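Local structure of prephenate dehydrogenase (Corynebacterium glutamicum ATCC 13032, 3KTD) at the interface of chains A and B. The protein probably catalyses the NAD(P)-dependent oxidative decarboxylation of prephenate to 4-hydroxyphenylpyruvate, a step towards tyrosine. Sequence-based numbering; all coordinates share one arbitrary frame. Chains: chain A/B, Prephenate dehydrogenase.

The interface of chains A and B. Residues chain A 126, 146, 148, 183, 185, 190, 193; chain B 218, 221-222.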
loop_
_atom_site.group_PDB
_atom_site.type_symbol
_atom_site.label_atom_id
_atom_site.label_comp_id
_atom_site.label_asym_id
_atom_site.label_seq_id
_atom_site.Cartn_x
_atom_site.Cartn_y
_atom_site.Cartn_z
HETATM N N MSE A 126 8.346 12.425 9.788
HETATM C CA MSE A 126 7.747 11.428 8.902
HETATM C C MSE A 126 6.368 11.924 8.452
HETATM O O MSE A 126 5.411 11.148 8.390
HETATM C CB MSE A 126 7.612 10.066 9.588
HETATM C CG MSE A 126 8.887 9.490 10.164
HETATM SE SE MSE A 126 10.429 9.484 8.987
HETATM C CE MSE A 126 9.653 8.567 7.424
ATOM N N VAL A 146 6.578 10.325 13.966
ATOM C CA VAL A 146 7.994 10.269 14.294
ATOM C C VAL A 146 8.689 11.498 13.726
ATOM O O VAL A 146 8.409 11.915 12.613
ATOM C CB VAL A 146 8.695 9.028 13.710
ATOM C CG1 VAL A 146 10.210 9.084 14.025
ATOM C CG2 VAL A 146 8.064 7.741 14.217
ATOM N N VAL A 148 12.617 12.475 13.384
ATOM C CA VAL A 148 14.014 12.145 13.605
ATOM C C VAL A 148 14.818 13.422 13.898
ATOM O O VAL A 148 14.628 14.446 13.243
ATOM C CB VAL A 148 14.639 11.419 12.401
ATOM C CG1 VAL A 148 16.145 11.187 12.629
ATOM C CG2 VAL A 148 13.906 10.105 12.135
ATOM N N VAL A 183 12.918 10.486 17.568
ATOM C CA VAL A 183 13.814 9.343 17.451
ATOM C C VAL A 183 15.168 9.881 17.027
ATOM O O VAL A 183 15.274 10.523 15.990
ATOM C CB VAL A 183 13.344 8.363 16.367
ATOM C CG1 VAL A 183 14.346 7.243 16.192
ATOM C CG2 VAL A 183 12.004 7.813 16.720
ATOM N N SER A 185 18.893 9.696 15.458
ATOM C CA SER A 185 19.638 8.864 14.514
ATOM C C SER A 185 20.773 9.630 13.864
ATOM O O SER A 185 20.652 10.810 13.609
ATOM C CB SER A 185 18.705 8.323 13.420
ATOM O OG SER A 185 19.431 7.620 12.422
ATOM N N HIS A 190 19.975 6.466 9.363
ATOM C CA HIS A 190 18.715 7.056 8.905
ATOM C C HIS A 190 18.463 6.857 7.413
ATOM O O HIS A 190 17.379 6.437 7.010
ATOM C CB HIS A 190 18.685 8.555 9.194
ATOM C CG HIS A 190 17.528 9.260 8.566
ATOM N ND1 HIS A 190 17.551 9.706 7.260
ATOM C CD2 HIS A 190 16.311 9.594 9.060
ATOM C CE1 HIS A 190 16.399 10.291 6.981
ATOM N NE2 HIS A 190 15.629 10.238 8.054
ATOM N N ALA A 193 17.637 3.460 6.635
ATOM C CA ALA A 193 16.250 3.159 6.970
ATOM C C ALA A 193 15.288 3.730 5.933
ATOM O O ALA A 193 14.436 3.008 5.420
ATOM C CB ALA A 193 15.911 3.692 8.349
ATOM N N LEU B 218 15.310 0.249 13.823
ATOM C CA LEU B 218 15.180 1.630 13.363
ATOM C C LEU B 218 14.313 1.746 12.118
ATOM O O LEU B 218 13.442 2.618 12.064
ATOM C CB LEU B 218 16.541 2.271 13.095
ATOM C CG LEU B 218 16.469 3.768 12.772
ATOM C CD1 LEU B 218 16.063 4.578 14.004
ATOM C CD2 LEU B 218 17.800 4.254 12.209
ATOM N N SER B 221 10.722 1.384 12.871
ATOM C CA SER B 221 10.279 2.504 13.683
ATOM C C SER B 221 10.050 3.760 12.835
ATOM O O SER B 221 9.150 4.550 13.117
ATOM C CB SER B 221 11.302 2.756 14.784
ATOM O OG SER B 221 10.897 3.818 15.616
ATOM N N LEU B 222 10.858 3.925 11.793
ATOM C CA LEU B 222 10.764 5.073 10.882
ATOM C C LEU B 222 9.756 4.901 9.730
ATOM O O LEU B 222 9.454 5.871 9.013
ATOM C CB LEU B 222 12.146 5.384 10.275
ATOM C CG LEU B 222 13.261 5.856 11.213
ATOM C CD1 LEU B 222 14.409 6.389 10.388
ATOM C CD2 LEU B 222 12.784 6.914 12.178
#
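A leucine knob at the end of helix 216-222 of chain B plugs a mostly apolar pocket of chain A. B:Leu222 is that knob, with 98 Å² of its surface hidden. Its CG lies anti to its own carbonyl carbon (chi1 -65°), which points the side chain into the pocket. CD2 of B:Leu222 mainly faces the strands. This CD2 of B:Leu222 lies 3.4 Å from CG2 of A:Val148 and 3.8 Å from CG1 of A:Val146, and the leucine crosses both valines at about a right angle. CD1 of B:Leu222 mainly faces the helix, 3.7 Å from CB of A:Ala193 and 4.0 Å from ring carbon CD2 of A:His190. CG2 of A:Val148 reaches both leucine methyls and also meets the edge of that imidazole in its plane. The bent side chain of selenomethionine A:Met126 brings its selenium SE to 3.7 Å from the carbonyl O of B:Leu222. One turn back, CD1 of B:Leu218 faces CG1 of A:Val183 at 3.9 Å, and CD2 of B:Leu218 faces the hydroxyl OG of A:Ser185 at 3.7 Å. The contact is mostly apolar packing; no polar pair across it is close enough to bond. Chain A builds the pocket from strands 146-149 and 181-184, loop residues A:Met126 and A:Ser185, and the start of long helix 187-214. The dimerization-region helix end of one chain thus appears to pack where the partner's nucleotide-binding and dimerization regions meet, with a two-fold twin.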